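Local atomic coordinates of alpha-L-rhamnosidase (Streptomyces avermitilis, PDB entry 3W5M), a protein that hydrolyses terminal non-reducing alpha-L-rhamnose residues from alpha-L-rhamnosides, including citrus flavonoids and gum arabic. Residues R353-T358 with L661-V666; A705-Q708 with D712-V715. One frame throughout, in Å; residues are numbered along the deposited sequence.

Contact 1 of 2, residues R353-T358 with L661-V666; sequences RVQYQT and LTKWLV
The strand carrying R353 and Q355 keeps its backbone well clear of the helix that presents K663 and V666: the CA atoms of R353 and V666, the nearest pair at that end, are 10.0 Å apart, so long side chains bridge the gap. R353 brings its guanidinium flat against V666, whose CG1 sits 3.4 Å above the plane and over its centre, 3.5 Å from R353 CZ. With CG tucked between the backbone N and the carbonyl carbon (chi1 72°) and a bend at chi3, the arginine meets the valine obliquely, and its NE forms a salt bridge with D670 one turn further along the helix. This is a joint between domains: a beta-sheet strand meets helix 658-671 of the (alpha/alpha)6-barrel. An alanine at R353 is likely to uncover CG1 of V666 and leave D670 without this cationic mate. Q355, extended beyond CG, crosses the aliphatic part of K663 with its amide, NE2 lying 3.6 Å from K663 CE. Both polar ends are held by other partners: Q355 OE1 accepts from V476 N while NE2 binds D477, and K663 NZ pairs with D667 and the carbonyl of W347.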
# COMPACT_ATOMS: atom_id res chain seq x y z
N ARG A 353 1.46 -12.61 -12.39
CA ARG A 353 2.49 -11.67 -12.85
C ARG A 353 3.40 -11.29 -11.68
O ARG A 353 2.99 -11.31 -10.49
CB ARG A 353 1.87 -10.41 -13.48
CG ARG A 353 1.20 -9.47 -12.47
CD ARG A 353 0.46 -8.31 -13.12
NE ARG A 353 -0.72 -8.82 -13.85
CZ ARG A 353 -0.84 -8.79 -15.18
NH1 ARG A 353 0.12 -8.25 -15.94
NH2 ARG A 353 -1.93 -9.31 -15.75
N VAL A 354 4.65 -11.00 -12.02
CA VAL A 354 5.56 -10.37 -11.08
C VAL A 354 6.16 -9.16 -11.81
O VAL A 354 6.38 -9.20 -13.02
CB VAL A 354 6.63 -11.35 -10.54
CG1 VAL A 354 7.62 -11.76 -11.62
CG2 VAL A 354 7.34 -10.76 -9.30
N GLN A 355 6.43 -8.08 -11.08
CA GLN A 355 6.95 -6.87 -11.71
C GLN A 355 8.47 -6.84 -11.54
O GLN A 355 8.96 -7.22 -10.49
CB GLN A 355 6.30 -5.63 -11.10
CG GLN A 355 4.80 -5.58 -11.37
CD GLN A 355 4.19 -4.20 -11.23
OE1 GLN A 355 3.79 -3.56 -12.24
NE2 GLN A 355 4.11 -3.74 -10.02
N TYR A 356 9.21 -6.43 -12.56
CA TYR A 356 10.70 -6.30 -12.44
C TYR A 356 11.12 -4.83 -12.51
O TYR A 356 10.37 -3.94 -13.01
CB TYR A 356 11.45 -7.14 -13.51
CG TYR A 356 11.39 -6.57 -14.91
CD1 TYR A 356 12.30 -5.57 -15.32
CD2 TYR A 356 10.44 -7.01 -15.83
CE1 TYR A 356 12.25 -5.03 -16.60
CE2 TYR A 356 10.40 -6.51 -17.13
CZ TYR A 356 11.30 -5.52 -17.51
OH TYR A 356 11.26 -4.97 -18.77
N GLN A 357 12.31 -4.56 -11.98
CA GLN A 357 12.87 -3.21 -11.90
C GLN A 357 14.10 -3.14 -12.79
O GLN A 357 14.77 -4.15 -13.01
CB GLN A 357 13.27 -2.84 -10.45
CG GLN A 357 12.12 -2.82 -9.42
CD GLN A 357 11.44 -4.16 -9.22
OE1 GLN A 357 12.09 -5.14 -8.83
NE2 GLN A 357 10.13 -4.23 -9.54
N THR A 358 14.38 -1.94 -13.29
CA THR A 358 15.54 -1.68 -14.16
C THR A 358 16.39 -0.59 -13.51
O THR A 358 15.86 0.47 -13.13
CB THR A 358 15.09 -1.19 -15.54
OG1 THR A 358 14.24 -2.17 -16.16
CG2 THR A 358 16.31 -0.98 -16.46
N LEU A 661 -2.92 3.64 -9.66
CA LEU A 661 -4.23 2.99 -9.79
C LEU A 661 -4.41 2.22 -11.09
O LEU A 661 -5.15 1.25 -11.10
CB LEU A 661 -5.39 3.98 -9.53
CG LEU A 661 -5.25 4.56 -8.12
CD1 LEU A 661 -6.28 5.66 -7.98
CD2 LEU A 661 -5.40 3.49 -7.02
N THR A 662 -3.73 2.62 -12.17
CA THR A 662 -3.62 1.77 -13.37
C THR A 662 -3.08 0.39 -13.02
O THR A 662 -3.66 -0.62 -13.41
CB THR A 662 -2.76 2.42 -14.50
OG1 THR A 662 -3.37 3.65 -14.89
CG2 THR A 662 -2.65 1.50 -15.73
N LYS A 663 -1.97 0.36 -12.28
CA LYS A 663 -1.40 -0.88 -11.82
C LYS A 663 -2.41 -1.65 -10.96
O LYS A 663 -2.61 -2.86 -11.16
CB LYS A 663 -0.13 -0.59 -10.99
CG LYS A 663 0.58 -1.83 -10.48
CD LYS A 663 0.06 -2.20 -9.11
CE LYS A 663 0.86 -3.33 -8.51
NZ LYS A 663 0.26 -3.70 -7.22
N TRP A 664 -3.05 -0.97 -10.02
CA TRP A 664 -3.98 -1.67 -9.13
C TRP A 664 -5.18 -2.25 -9.92
O TRP A 664 -5.66 -3.34 -9.60
CB TRP A 664 -4.49 -0.79 -7.99
CG TRP A 664 -5.44 -1.54 -7.09
CD1 TRP A 664 -5.13 -2.53 -6.20
CD2 TRP A 664 -6.87 -1.40 -7.06
NE1 TRP A 664 -6.28 -2.99 -5.60
CE2 TRP A 664 -7.36 -2.31 -6.09
CE3 TRP A 664 -7.78 -0.59 -7.75
CZ2 TRP A 664 -8.72 -2.45 -5.81
CZ3 TRP A 664 -9.15 -0.71 -7.44
CH2 TRP A 664 -9.60 -1.66 -6.50
N LEU A 665 -5.66 -1.54 -10.92
CA LEU A 665 -6.79 -2.08 -11.71
C LEU A 665 -6.41 -3.33 -12.48
O LEU A 665 -7.25 -4.19 -12.74
CB LEU A 665 -7.35 -1.02 -12.65
CG LEU A 665 -8.11 0.12 -11.97
CD1 LEU A 665 -8.20 1.30 -12.94
CD2 LEU A 665 -9.47 -0.38 -11.52
N VAL A 666 -5.12 -3.46 -12.86
CA VAL A 666 -4.64 -4.71 -13.37
C VAL A 666 -4.78 -5.82 -12.32
O VAL A 666 -5.20 -6.95 -12.65
CB VAL A 666 -3.17 -4.63 -13.86
CG1 VAL A 666 -2.71 -6.01 -14.32
CG2 VAL A 666 -3.11 -3.65 -15.00

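Contact 2 of 2, residues A705-Q708 with D712-V715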
# COMPACT_ATOMS: atom_id res chain seq x y z
N ALA A 705 -12.96 7.62 -12.44
CA ALA A 705 -12.28 8.68 -11.70
C ALA A 705 -10.94 9.06 -12.37
O ALA A 705 -10.63 10.25 -12.49
CB ALA A 705 -12.11 8.28 -10.23
N LEU A 706 -10.17 8.08 -12.84
CA LEU A 706 -8.90 8.37 -13.54
C LEU A 706 -9.18 9.07 -14.86
O LEU A 706 -8.52 10.02 -15.22
CB LEU A 706 -8.07 7.12 -13.79
CG LEU A 706 -7.55 6.29 -12.60
CD1 LEU A 706 -6.83 5.01 -13.01
CD2 LEU A 706 -6.63 7.13 -11.70
N TYR A 707 -10.22 8.65 -15.55
CA TYR A 707 -10.58 9.33 -16.78
C TYR A 707 -10.95 10.82 -16.56
O TYR A 707 -10.47 11.70 -17.29
CB TYR A 707 -11.67 8.57 -17.52
CG TYR A 707 -12.04 9.26 -18.79
CD1 TYR A 707 -11.13 9.29 -19.86
CD2 TYR A 707 -13.26 9.92 -18.93
CE1 TYR A 707 -11.45 9.93 -21.05
CE2 TYR A 707 -13.59 10.56 -20.12
CZ TYR A 707 -12.66 10.56 -21.17
OH TYR A 707 -12.94 11.19 -22.37
N GLN A 708 -11.79 11.09 -15.57
CA GLN A 708 -12.12 12.46 -15.20
C GLN A 708 -10.89 13.32 -14.84
O GLN A 708 -10.76 14.47 -15.29
CB GLN A 708 -13.14 12.47 -14.05
CG GLN A 708 -14.50 12.01 -14.53
CD GLN A 708 -15.07 12.99 -15.54
OE1 GLN A 708 -15.17 14.19 -15.26
NE2 GLN A 708 -15.41 12.50 -16.73
N ASP A 712 -7.48 9.95 -19.31
CA ASP A 712 -6.80 8.74 -19.76
C ASP A 712 -7.75 7.76 -20.44
O ASP A 712 -8.43 6.98 -19.75
CB ASP A 712 -6.15 8.04 -18.55
CG ASP A 712 -5.18 6.95 -18.94
OD1 ASP A 712 -5.46 6.18 -19.88
OD2 ASP A 712 -4.10 6.85 -18.29
N ARG A 713 -7.80 7.78 -21.78
CA ARG A 713 -8.73 6.92 -22.52
C ARG A 713 -8.31 5.46 -22.46
O ARG A 713 -9.14 4.59 -22.52
CB ARG A 713 -8.93 7.36 -24.00
CG ARG A 713 -9.53 8.76 -24.13
CD ARG A 713 -9.57 9.30 -25.56
NE ARG A 713 -10.76 8.85 -26.30
CZ ARG A 713 -10.76 7.87 -27.20
NH1 ARG A 713 -9.65 7.21 -27.48
NH2 ARG A 713 -11.88 7.54 -27.83
N GLN A 714 -7.01 5.19 -22.33
CA GLN A 714 -6.57 3.81 -22.29
C GLN A 714 -7.08 3.06 -21.06
O GLN A 714 -7.39 1.86 -21.14
CB GLN A 714 -5.04 3.74 -22.36
CG GLN A 714 -4.49 2.33 -22.33
CD GLN A 714 -2.99 2.34 -22.57
OE1 GLN A 714 -2.55 2.44 -23.72
NE2 GLN A 714 -2.19 2.24 -21.50
N VAL A 715 -7.19 3.77 -19.94
CA VAL A 715 -7.71 3.18 -18.71
C VAL A 715 -9.16 2.70 -18.94
O VAL A 715 -9.54 1.64 -18.46
CB VAL A 715 -7.64 4.18 -17.55
CG1 VAL A 715 -8.46 3.70 -16.38
CG2 VAL A 715 -6.19 4.33 -17.10
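Helix 698-710 and the start of helix 713-732 come closest at Y707 and D712, whose CA atoms are 4.8 Å apart across the short turn between the helices. Y707 does most of the touching, and does it with the edge of its ring. CD1 lies 3.6 Å from D712 O, while further along the same edge CE1 meets R713 CG at 3.8 Å. CG is anti to the backbone N (chi1 180°), which swings the ring out to the turn although its CB sets off at a slant to it. Y707 and R713 then run side by side in the same direction, with ring and guanidinium planes 67° apart; the arginine gives the ring its aliphatic CG. Both polar ends reach E777, the tyrosine OH at the carboxylate and R713 NH2 at the main-chain carbonyl.

D712 is the N-cap of the second helix. Its OD1 accepts from V715 N at 3.0 Å, with an N-H...O angle of 151°, and the donor approaches from above the carboxylate plane. The same oxygen has a salt bridge to R26 and OD2 bonds to Y13 OH, so the carboxylate that caps the helix is also gripped by the N-terminal part of the chain, and its negative charge would probably be stabilised by both the arginine and the helix start. Toward helix 658-671, L706 CD1 packs on V715 CG1 at 4.0 Å, the two side chains crossing at about a right angle.

This junction of two consecutive helices belongs to the (alpha/alpha)6-barrel. Helix 658-671 packs against L706 and V715, helix 641-654 lies against A705, and the loop at A938 covers Y707 and Q708.

From the N terminus the chain runs through several beta domains before it reaches strand 353-360, and meets it again only some 300 residues later, when helix 658-671 closes the long loop of contact 1 and ties that strand's mixed sheet to the helical barrel. Contact 2 follows in series, neither nested in the first nor crossing it: a tight turn joins helix 698-710 to helix 713-732. Although their centres are about 17 Å apart, the two contacts touch through helix 658-671. L661 and L665 pack on L706, and T662 meets V715, its OG1 lying 3.6 Å from V715 CG2. The helix thus lies between the sheet and the turn joining the next two helices.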